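Local coordinates for appr-1-p processing domain protein (Thermus aquaticus Y51MC23, PDB 5M31) that belongs to the macro-domain family, with a compact alpha/beta fold in which helices flank a mixed central sheet, at residues G17-E21 with Q44-F49; W135-K139 with W155-P159; N32-V36 with K91-H95; R82-N86 with R112-V118. One frame throughout, in Å; residues are numbered along the deposited sequence.

Contact 1 (G17-E21 with Q44-F49); sequences GNLLE and QFKRAF
Leu20 and Phe45 are at the heart of a small apolar surface contact, in which the short 3-10 turn that follows strand 11-15 leans on the last turn of helix 40-48. The two branches of Leu20 divide the work. CD2 sits over one face of the Phe45 ring, 3.6 Å from the ring centroid and 17° off the normal, a CH-pi contact; the same methyl touches the edge of the Phe49 ring, with CE2 at 3.8 Å. CD1 reaches between the first and last residues of the final helical turn, 3.8 Å from Ala48 CB and 4.0 Å from Gln44 CB. With CG of Leu20 anti to the carbonyl carbon, chi1 -66° turns the fork toward the helix, CD2 to the two rings and CD1 to Ala48 and Gln44. Leu19 arrives differently: its CD2 lies in the plane of the Phe45 ring, at the edge, 3.7 Å from CE1, and the two side chains cross at about a right angle. Upstream, an Asx turn shapes the 3-10 segment: Leu20 N donates to Asn18 OD1 at 2.9 Å, from above the carbonyl plane. Leu20, Phe45 and Phe49 all rest on Leu27 of strand 26-31, while the two phenylalanines also touch Ile84 of strand 83-88. A glycerol, probably from the crystallisation liquor, hydrogen-bonds Leu19 N. The arrangement is that of a layered alpha/beta fold, here a macro domain, where a helix covers one face of the sheet and a strand-end loop packs on it.

Contact 2 (W135-K139 with W155-P159); sequences WPEVK and WVYEP
Trp135, Lys139 and Glu158 join the first turn of helix 135-146 to the end of strand 153-157 and the residues just after it, within the beta-alpha-beta unit formed by strand 120-123, helix 135-146 and strand 153-157. Glu158 is modelled in two conformers; in the one described here its carboxylate meets both helix side chains, and the bonds that follow may not hold for the other. Its OE1 is approached nearly along the C-O bond by Lys139 NZ at 3.3 Å, a salt bridge. Its OE2 accepts a weak hydrogen bond from Trp135 NE1 at 2.9 Å, with an N-H...O angle of only 120°; ring and carboxylate planes stand 76° apart. A water completes the network: it accepts from Lys139 NZ at 2.7 Å, donates to Glu158 OE1 at 2.7 Å and takes a weak second bond from the indole NE1. The lysine ammonium therefore has a carboxylate and a water as acceptors, besides a cation-pi partner in Phe14, and Glu158 OE2 has a long, weak ion pair with Arg16. The Lys139 chain runs extended from CG to NZ, which carries the charge out to Glu158, whereas the Glu158 chain bends at chi2 to meet it. The indole itself is sandwiched, with Lys139 CB over the centre of one face and Pro159 over the other. Val156 CG1 touches the indole edge at Trp135 CH2, 3.8 Å away, and Pro159 CD stands 3.8 Å from the centroid of the Trp135 five-membered ring, 13° off its normal, a CH-pi contact.

Contact 3 (N32-V36 with K91-H95); sequences NTVGV and KHWRH
Asn32 sets its CB 3.3 Å from the carbonyl O of Lys91, and its side chain runs alongside that of Trp93, ND2 lying 3.4 Å from Trp93 CB. Its CG is placed between backbone N and carbonyl carbon (chi1 58°), which folds the amide back over its own loop: OD1 accepts from Val34 N in the carbonyl plane, on a lone pair, giving an Asx turn, and ND2 donates to Val36 O at 2.8 Å. Thr33 makes the backbone bond across the contact, its N giving to Lys91 O at 2.9 Å; Thr33 OG1 lies 3.1 Å from that same oxygen. The two loops follow the neighbouring parallel strands 26-31 and 83-88 of the macro domain, leaving the sheet at the same end, and a glycerol lies near Trp93. Val34 packs on the second loop, CG1 3.4 Å from Lys91 O and CG2 at the edge of the Trp93 indole, close also to His92. Gly35 N adds a weak second bond to Asn32 OD1. Val36 then comes over the indole face, its CG1 4.0 Å from the centroid of the five-membered ring of Trp93 in a CH-pi contact. His92 CE1 packs on a face of the indole, and His92 ND1 accepts from Arg94 N within the type I turn 92-95.

Contact 4 (R82-N86 with R112-V118); sequences RYIFN and RIQELRV
Phe85 sets the CE2-CZ end of its ring against the last turn of helix 99-116. CE2 lies 3.9 Å from Ile113 CG1 and CZ is 4.0 Å from Leu116 CD1; with CB of Arg112, a residue modelled in two conformers of which one is described, Ile113 and Leu116 gather round this end of the ring. Tyr83, two residues earlier and on the same face of the strand, takes the next place: its CD2 meets Val118 CG2 at 3.8 Å, the two side chains sliding past each other in opposite directions, while Leu116 CD1 lies over one face of the phenol, offset toward the rim. Arg82 CG lies over the centre of the opposite face. Helix 112-116 runs nearly antiparallel to strand 83-86, at 151° with the axes 11.5 Å apart, the helix-on-sheet layering of an alpha/beta fold. Tyr83 OH is joined to Leu116 O through a water, 2.9 Å from OH in the plane of the ring, which donates to Leu116 O. Behind these contacts, a Schellman motif turns the chain at Arg117, whose positive phi goes with bonds from Val118 N to Ile113 O (3.0 Å) and Arg117 N to Gln114 O; it brings Val118 back against the strand. Arg82 lays its guanidinium over Tyr83 OH and is itself held by a salt bridge from NE to Asp74. Further out, Ala26 lies against Tyr83, Phe85 and Val118, and Ile121 against Phe85 and Ile113.

In the fold
From the N terminus, contact 1 closes the first loop, bringing the turn after strand 11-15 to helix 40-48 around strand 26-31. Contact 3 starts inside that loop and ends beyond it, so the two cross; it ties the loops after strands 26-31 and 83-88. Contact 4 begins before contact 3 closes and crosses it in turn, joining strand 83-88 to the end of helix 99-116. Contact 1 closes before contact 4 opens, yet they meet at Ile84, with Tyr83 and Phe85 on the other face of the sheet. Contact 2 follows in series, tying helix 135-146 to the end of strand 153-157 at the last modelled residues; its Tyr157 packs on Gly17, Asn18 and Leu19 of contact 1.

Contact 1 (G17-E21 with Q44-F49)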
# COMPACT_ATOMS: atom_id res chain seq x y z
N GLY A 17 10.64 -10.20 -5.44
CA GLY A 17 11.79 -9.61 -4.77
C GLY A 17 11.43 -8.91 -3.49
O GLY A 17 10.35 -9.18 -2.89
N ASN A 18 12.27 -7.94 -3.09
CA ASN A 18 12.08 -7.22 -1.83
C ASN A 18 11.39 -5.90 -2.13
O ASN A 18 12.01 -4.97 -2.70
CB ASN A 18 13.41 -6.91 -1.17
CG ASN A 18 13.27 -6.26 0.22
OD1 ASN A 18 12.22 -5.71 0.62
ND2 ASN A 18 14.38 -6.31 0.97
N LEU A 19 10.14 -5.80 -1.76
CA LEU A 19 9.37 -4.57 -2.03
C LEU A 19 10.07 -3.31 -1.54
O LEU A 19 9.98 -2.23 -2.17
CB LEU A 19 8.00 -4.65 -1.31
CG LEU A 19 7.18 -3.43 -1.22
CD1 LEU A 19 6.79 -2.97 -2.61
CD2 LEU A 19 5.93 -3.72 -0.35
N LEU A 20 10.76 -3.43 -0.41
CA LEU A 20 11.37 -2.31 0.24
C LEU A 20 12.52 -1.73 -0.57
O LEU A 20 12.83 -0.58 -0.40
CB LEU A 20 11.86 -2.66 1.63
CG LEU A 20 10.75 -3.00 2.60
CD1 LEU A 20 11.32 -3.16 4.00
CD2 LEU A 20 9.70 -1.92 2.55
N GLU A 21 13.04 -2.50 -1.54
CA GLU A 21 14.11 -2.07 -2.42
C GLU A 21 13.64 -1.49 -3.74
O GLU A 21 14.47 -1.16 -4.60
CB GLU A 21 15.01 -3.26 -2.71
CG GLU A 21 15.84 -3.63 -1.52
CD GLU A 21 16.61 -4.92 -1.70
OE1 GLU A 21 16.64 -5.52 -2.82
OE2 GLU A 21 17.16 -5.37 -0.69
N GLN A 44 7.84 -5.19 8.43
CA GLN A 44 9.04 -4.82 7.68
C GLN A 44 9.08 -3.30 7.51
O GLN A 44 10.13 -2.66 7.65
CB GLN A 44 9.06 -5.51 6.30
CG GLN A 44 8.84 -7.02 6.31
CD GLN A 44 9.64 -7.77 7.35
OE1 GLN A 44 9.07 -8.42 8.27
NE2 GLN A 44 10.95 -7.76 7.19
N PHE A 45 7.91 -2.73 7.20
CA PHE A 45 7.79 -1.26 7.10
C PHE A 45 8.06 -0.55 8.40
O PHE A 45 8.73 0.48 8.40
CB PHE A 45 6.42 -0.85 6.50
CG PHE A 45 6.42 -0.83 4.99
CD1 PHE A 45 6.20 -2.00 4.28
CD2 PHE A 45 6.61 0.32 4.29
CE1 PHE A 45 6.18 -2.00 2.88
CE2 PHE A 45 6.55 0.33 2.91
CZ PHE A 45 6.35 -0.79 2.20
N LYS A 46 7.58 -1.08 9.52
CA LYS A 46 7.87 -0.45 10.81
C LYS A 46 9.37 -0.32 11.05
O LYS A 46 9.85 0.74 11.44
CB LYS A 46 7.29 -1.21 11.95
CG LYS A 46 7.56 -0.55 13.27
CD LYS A 46 6.70 -1.12 14.37
CE LYS A 46 7.05 -2.55 14.68
NZ LYS A 46 6.20 -3.08 15.78
N ARG A 47 10.07 -1.43 10.81
CA ARG A 47 11.57 -1.49 11.01
C ARG A 47 12.34 -0.59 10.03
O ARG A 47 13.28 0.08 10.44
CB ARG A 47 12.03 -2.98 11.02
CG ARG A 47 11.36 -3.76 12.13
CD ARG A 47 12.00 -5.03 12.63
NE ARG A 47 11.75 -6.18 11.77
CZ ARG A 47 11.55 -7.43 12.18
NH1 ARG A 47 11.41 -7.73 13.48
NH2 ARG A 47 11.41 -8.39 11.28
N ALA A 48 11.89 -0.51 8.76
CA ALA A 48 12.58 0.25 7.72
C ALA A 48 12.24 1.71 7.78
O ALA A 48 13.01 2.56 7.32
CB ALA A 48 12.18 -0.30 6.35
N PHE A 49 11.01 2.01 8.24
CA PHE A 49 10.50 3.35 8.17
C PHE A 49 9.87 3.80 9.48
O PHE A 49 8.62 4.06 9.57
CB PHE A 49 9.49 3.47 7.01
CG PHE A 49 10.07 3.16 5.67
CD1 PHE A 49 10.93 4.05 5.04
CD2 PHE A 49 9.74 1.99 5.00
CE1 PHE A 49 11.49 3.74 3.81
CE2 PHE A 49 10.24 1.69 3.76
CZ PHE A 49 11.13 2.58 3.15

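Contact 2 (W135-K139 with W155-P159)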
# COMPACT_ATOMS: atom_id res chain seq x y z
N TRP A 135 -5.14 -14.72 -4.83
CA TRP A 135 -4.32 -13.84 -5.65
C TRP A 135 -4.88 -13.56 -7.04
O TRP A 135 -4.90 -12.40 -7.45
CB TRP A 135 -2.90 -14.37 -5.71
CG TRP A 135 -1.97 -13.66 -6.63
CD1 TRP A 135 -1.23 -14.21 -7.63
CD2 TRP A 135 -1.65 -12.25 -6.62
NE1 TRP A 135 -0.46 -13.24 -8.25
CE2 TRP A 135 -0.69 -12.03 -7.63
CE3 TRP A 135 -2.08 -11.18 -5.84
CZ2 TRP A 135 -0.16 -10.76 -7.89
CZ3 TRP A 135 -1.57 -9.91 -6.12
CH2 TRP A 135 -0.60 -9.72 -7.13
N PRO A 136 -5.46 -14.58 -7.72
CA PRO A 136 -6.01 -14.28 -9.05
C PRO A 136 -7.02 -13.12 -9.04
O PRO A 136 -6.99 -12.27 -9.92
CB PRO A 136 -6.70 -15.60 -9.45
CG PRO A 136 -5.89 -16.66 -8.77
CD PRO A 136 -5.32 -16.05 -7.51
N GLU A 137 -7.88 -13.10 -8.04
CA GLU A 137 -8.92 -12.10 -7.92
C GLU A 137 -8.35 -10.77 -7.52
O GLU A 137 -8.74 -9.73 -8.07
CB GLU A 137 -9.97 -12.54 -6.91
CG GLU A 137 -10.80 -13.76 -7.35
CD GLU A 137 -11.85 -13.44 -8.44
OE1 GLU A 137 -12.09 -12.24 -8.76
OE2 GLU A 137 -12.45 -14.41 -8.96
N VAL A 138 -7.38 -10.78 -6.60
CA VAL A 138 -6.71 -9.53 -6.19
C VAL A 138 -5.93 -8.96 -7.37
O VAL A 138 -6.00 -7.75 -7.65
CB VAL A 138 -5.81 -9.72 -4.95
CG1 VAL A 138 -4.97 -8.49 -4.68
CG2 VAL A 138 -6.68 -10.07 -3.73
N LYS A 139 -5.16 -9.83 -8.06
CA LYS A 139 -4.41 -9.40 -9.26
C LYS A 139 -5.36 -8.74 -10.27
O LYS A 139 -5.08 -7.66 -10.76
CB LYS A 139 -3.65 -10.58 -9.90
CG LYS A 139 -2.72 -10.18 -11.05
CD LYS A 139 -1.95 -11.40 -11.59
CE LYS A 139 -0.86 -10.98 -12.56
NZ LYS A 139 0.17 -12.04 -12.87
N TRP A 155 4.61 -1.33 -9.94
CA TRP A 155 5.27 -2.59 -9.74
C TRP A 155 4.58 -3.32 -8.64
O TRP A 155 4.34 -2.76 -7.56
CB TRP A 155 6.71 -2.37 -9.38
CG TRP A 155 7.38 -1.60 -10.41
CD1 TRP A 155 7.43 -0.23 -10.51
CD2 TRP A 155 7.90 -2.11 -11.62
NE1 TRP A 155 8.07 0.13 -11.67
CE2 TRP A 155 8.39 -1.01 -12.36
CE3 TRP A 155 8.09 -3.41 -12.13
CZ2 TRP A 155 9.01 -1.18 -13.58
CZ3 TRP A 155 8.74 -3.56 -13.28
CH2 TRP A 155 9.15 -2.45 -14.04
N VAL A 156 4.13 -4.54 -8.95
CA VAL A 156 3.42 -5.32 -7.97
C VAL A 156 4.25 -6.51 -7.65
O VAL A 156 4.69 -7.24 -8.55
CB VAL A 156 2.01 -5.76 -8.43
CG1 VAL A 156 1.27 -6.43 -7.27
CG2 VAL A 156 1.23 -4.55 -8.96
N TYR A 157 4.57 -6.65 -6.37
CA TYR A 157 5.35 -7.76 -5.91
C TYR A 157 4.45 -8.96 -5.63
O TYR A 157 3.46 -8.84 -4.90
CB TYR A 157 6.18 -7.31 -4.71
CG TYR A 157 7.37 -6.47 -5.09
CD1 TYR A 157 7.22 -5.19 -5.66
CD2 TYR A 157 8.66 -7.00 -5.05
CE1 TYR A 157 8.31 -4.45 -6.04
CE2 TYR A 157 9.75 -6.25 -5.38
CZ TYR A 157 9.59 -5.02 -5.97
OH TYR A 157 10.67 -4.32 -6.39
N GLU A 158 4.80 -10.10 -6.24
CA GLU A 158 3.97 -11.29 -6.20
C GLU A 158 4.13 -11.98 -4.84
O GLU A 158 5.16 -11.82 -4.21
CB GLU A 158 4.38 -12.26 -7.32
CG GLU A 158 3.97 -11.80 -8.72
CD GLU A 158 2.80 -12.61 -9.29
OE1 GLU A 158 2.29 -12.23 -10.35
OE2 GLU A 158 2.38 -13.63 -8.66
N PRO A 159 3.07 -12.71 -4.38
CA PRO A 159 3.16 -13.49 -3.10
C PRO A 159 4.34 -14.48 -3.02
O PRO A 159 4.61 -15.16 -4.01
CB PRO A 159 1.85 -14.28 -3.06
CG PRO A 159 0.95 -13.66 -4.06
CD PRO A 159 1.82 -12.99 -5.11
O HOH W 1 0.69 -14.16 -11.21

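Contact 3 (N32-V36 with K91-H95)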
# COMPACT_ATOMS: atom_id res chain seq x y z
N ASN A 32 -3.53 -2.11 9.19
CA ASN A 32 -4.86 -2.14 9.83
C ASN A 32 -5.17 -0.75 10.37
O ASN A 32 -4.40 0.21 10.13
CB ASN A 32 -4.87 -3.15 10.96
CG ASN A 32 -3.81 -2.85 12.02
OD1 ASN A 32 -3.93 -1.93 12.81
ND2 ASN A 32 -2.71 -3.60 11.96
N THR A 33 -6.33 -0.60 10.99
CA THR A 33 -6.79 0.72 11.40
C THR A 33 -6.63 0.96 12.88
O THR A 33 -7.08 1.99 13.38
CB THR A 33 -8.26 0.95 11.01
OG1 THR A 33 -9.08 0.11 11.83
CG2 THR A 33 -8.47 0.68 9.52
N VAL A 34 -6.05 0.02 13.59
CA VAL A 34 -5.90 0.13 15.05
C VAL A 34 -4.49 0.50 15.57
O VAL A 34 -4.29 0.60 16.77
CB VAL A 34 -6.50 -1.10 15.79
CG1 VAL A 34 -7.93 -1.28 15.32
CG2 VAL A 34 -5.70 -2.37 15.54
N GLY A 35 -3.55 0.76 14.66
CA GLY A 35 -2.31 1.40 15.04
C GLY A 35 -1.21 0.45 15.40
O GLY A 35 -0.30 0.80 16.12
N VAL A 36 -1.28 -0.77 14.83
CA VAL A 36 -0.29 -1.80 15.09
C VAL A 36 0.40 -2.27 13.80
O VAL A 36 -0.26 -2.55 12.79
CB VAL A 36 -1.01 -2.98 15.78
CG1 VAL A 36 -0.13 -4.22 15.83
CG2 VAL A 36 -1.45 -2.55 17.16
N LYS A 91 -9.55 -4.06 9.63
CA LYS A 91 -9.69 -3.17 10.77
C LYS A 91 -8.67 -3.51 11.85
O LYS A 91 -7.84 -2.72 12.21
CB LYS A 91 -11.13 -3.21 11.31
CG LYS A 91 -12.11 -2.68 10.31
CD LYS A 91 -13.49 -2.63 10.91
CE LYS A 91 -14.52 -2.28 9.85
NZ LYS A 91 -15.80 -2.67 10.49
N HIS A 92 -8.77 -4.71 12.41
CA HIS A 92 -7.89 -5.11 13.46
C HIS A 92 -6.84 -6.04 12.90
O HIS A 92 -7.08 -6.79 11.98
CB HIS A 92 -8.68 -5.79 14.58
CG HIS A 92 -7.88 -6.03 15.84
ND1 HIS A 92 -7.06 -7.12 15.99
CD2 HIS A 92 -7.87 -5.39 17.03
CE1 HIS A 92 -6.56 -7.14 17.21
NE2 HIS A 92 -7.00 -6.07 17.85
N TRP A 93 -5.69 -6.04 13.54
CA TRP A 93 -4.59 -6.82 13.04
C TRP A 93 -4.82 -8.33 13.09
O TRP A 93 -4.23 -9.06 12.32
CB TRP A 93 -3.30 -6.41 13.73
CG TRP A 93 -3.27 -6.56 15.19
CD1 TRP A 93 -3.57 -5.62 16.11
CD2 TRP A 93 -2.88 -7.71 15.90
NE1 TRP A 93 -3.31 -6.06 17.32
CE2 TRP A 93 -2.93 -7.38 17.25
CE3 TRP A 93 -2.51 -9.01 15.54
CZ2 TRP A 93 -2.62 -8.26 18.22
CZ3 TRP A 93 -2.20 -9.88 16.49
CH2 TRP A 93 -2.26 -9.53 17.83
N ARG A 94 -5.72 -8.81 13.96
CA ARG A 94 -6.08 -10.22 13.97
C ARG A 94 -7.05 -10.68 12.89
O ARG A 94 -7.23 -11.90 12.73
CB ARG A 94 -6.64 -10.63 15.33
CG ARG A 94 -5.53 -10.70 16.35
CD ARG A 94 -5.84 -11.60 17.49
NE ARG A 94 -6.68 -10.91 18.47
CZ ARG A 94 -6.20 -10.11 19.43
NH1 ARG A 94 -4.88 -9.92 19.53
NH2 ARG A 94 -7.02 -9.51 20.30
N HIS A 95 -7.77 -9.75 12.29
CA HIS A 95 -8.73 -10.07 11.28
C HIS A 95 -8.01 -10.43 10.01
O HIS A 95 -6.93 -9.96 9.79
CB HIS A 95 -9.59 -8.85 10.94
CG HIS A 95 -10.38 -8.33 12.10
ND1 HIS A 95 -10.98 -7.09 12.10
CD2 HIS A 95 -10.77 -8.93 13.25
CE1 HIS A 95 -11.64 -6.91 13.23
NE2 HIS A 95 -11.53 -8.01 13.95

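Contact 4 (R82-N86 with R112-V118)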
# COMPACT_ATOMS: atom_id res chain seq x y z
N ARG A 82 9.83 8.59 -1.58
CA ARG A 82 9.35 9.82 -0.96
C ARG A 82 8.10 9.55 -0.10
O ARG A 82 7.95 10.18 0.96
CB ARG A 82 9.06 10.88 -2.00
CG ARG A 82 8.34 12.02 -1.38
CD ARG A 82 8.35 13.25 -2.26
NE ARG A 82 7.77 14.37 -1.55
CZ ARG A 82 7.50 15.55 -2.08
NH1 ARG A 82 7.91 15.85 -3.32
NH2 ARG A 82 6.94 16.46 -1.32
N TYR A 83 7.21 8.69 -0.58
CA TYR A 83 5.92 8.44 0.09
C TYR A 83 5.77 7.03 0.51
O TYR A 83 6.13 6.09 -0.22
CB TYR A 83 4.76 8.76 -0.85
CG TYR A 83 4.75 10.18 -1.40
CD1 TYR A 83 4.41 11.25 -0.61
CD2 TYR A 83 5.11 10.41 -2.69
CE1 TYR A 83 4.36 12.52 -1.12
CE2 TYR A 83 5.14 11.69 -3.21
CZ TYR A 83 4.74 12.74 -2.41
OH TYR A 83 4.74 14.04 -2.93
N ILE A 84 5.19 6.88 1.70
CA ILE A 84 4.66 5.59 2.18
C ILE A 84 3.14 5.66 2.19
O ILE A 84 2.61 6.59 2.78
CB ILE A 84 5.16 5.27 3.58
CG1 ILE A 84 6.69 5.34 3.69
CG2 ILE A 84 4.68 3.84 3.97
CD1 ILE A 84 7.42 4.38 2.82
N PHE A 85 2.47 4.82 1.39
CA PHE A 85 1.03 4.79 1.26
C PHE A 85 0.54 3.63 2.15
O PHE A 85 0.73 2.47 1.76
CB PHE A 85 0.60 4.49 -0.14
CG PHE A 85 0.61 5.68 -1.10
CD1 PHE A 85 1.59 6.63 -1.12
CD2 PHE A 85 -0.32 5.73 -2.11
CE1 PHE A 85 1.57 7.69 -2.09
CE2 PHE A 85 -0.34 6.73 -3.07
CZ PHE A 85 0.60 7.74 -3.03
N ASN A 86 -0.01 3.99 3.30
CA ASN A 86 -0.41 3.00 4.32
C ASN A 86 -1.86 2.65 3.99
O ASN A 86 -2.75 3.44 4.20
CB ASN A 86 -0.23 3.53 5.73
CG ASN A 86 1.22 3.86 6.08
OD1 ASN A 86 2.03 2.96 6.38
ND2 ASN A 86 1.59 5.17 5.94
N ARG A 112 -4.87 8.92 -4.51
CA ARG A 112 -3.68 9.51 -3.86
C ARG A 112 -2.54 9.64 -4.86
O ARG A 112 -1.78 10.60 -4.80
CB ARG A 112 -3.17 8.67 -2.71
CG ARG A 112 -3.94 8.79 -1.39
CD ARG A 112 -4.70 10.06 -1.13
NE ARG A 112 -3.87 11.19 -0.70
CZ ARG A 112 -3.40 11.35 0.54
NH1 ARG A 112 -3.82 10.57 1.51
NH2 ARG A 112 -2.54 12.35 0.82
N ILE A 113 -2.41 8.66 -5.75
CA ILE A 113 -1.38 8.72 -6.82
C ILE A 113 -1.61 9.98 -7.64
O ILE A 113 -0.64 10.80 -7.90
CB ILE A 113 -1.44 7.43 -7.68
CG1 ILE A 113 -0.91 6.25 -6.86
CG2 ILE A 113 -0.72 7.65 -9.01
CD1 ILE A 113 -1.14 4.94 -7.57
N GLN A 114 -2.85 10.22 -8.02
CA GLN A 114 -3.19 11.39 -8.84
C GLN A 114 -3.01 12.68 -8.10
O GLN A 114 -2.39 13.62 -8.68
CB GLN A 114 -4.57 11.16 -9.49
CG GLN A 114 -4.37 10.00 -10.48
CD GLN A 114 -5.47 9.75 -11.47
OE1 GLN A 114 -6.66 9.95 -11.18
NE2 GLN A 114 -5.07 9.26 -12.68
N GLU A 115 -3.47 12.76 -6.86
CA GLU A 115 -3.35 13.97 -6.00
C GLU A 115 -1.91 14.41 -5.86
O GLU A 115 -1.60 15.61 -5.97
CB GLU A 115 -3.90 13.73 -4.57
CG GLU A 115 -5.42 13.70 -4.46
CD GLU A 115 -5.95 13.16 -3.16
OE1 GLU A 115 -5.19 12.68 -2.27
OE2 GLU A 115 -7.19 13.00 -3.06
N LEU A 116 -1.04 13.42 -5.66
CA LEU A 116 0.35 13.65 -5.34
C LEU A 116 1.24 13.62 -6.59
O LEU A 116 2.43 13.89 -6.47
CB LEU A 116 0.85 12.66 -4.31
CG LEU A 116 0.21 12.82 -2.93
CD1 LEU A 116 0.45 11.62 -2.05
CD2 LEU A 116 0.72 14.10 -2.27
N ARG A 117 0.65 13.38 -7.77
CA ARG A 117 1.39 13.32 -9.04
C ARG A 117 2.56 12.34 -8.92
O ARG A 117 3.66 12.55 -9.46
CB ARG A 117 1.83 14.73 -9.49
CG ARG A 117 0.71 15.76 -9.32
CD ARG A 117 1.15 17.19 -9.48
NE ARG A 117 0.03 18.09 -9.22
CZ ARG A 117 0.08 19.43 -9.26
NH1 ARG A 117 1.23 20.06 -9.58
NH2 ARG A 117 -1.02 20.14 -9.03
N VAL A 118 2.27 11.21 -8.28
CA VAL A 118 3.26 10.12 -8.17
C VAL A 118 3.47 9.42 -9.50
O VAL A 118 2.49 9.15 -10.21
CB VAL A 118 2.78 9.10 -7.10
CG1 VAL A 118 3.57 7.81 -7.18
CG2 VAL A 118 2.90 9.74 -5.75
O HOH W 2 5.09 13.96 -5.79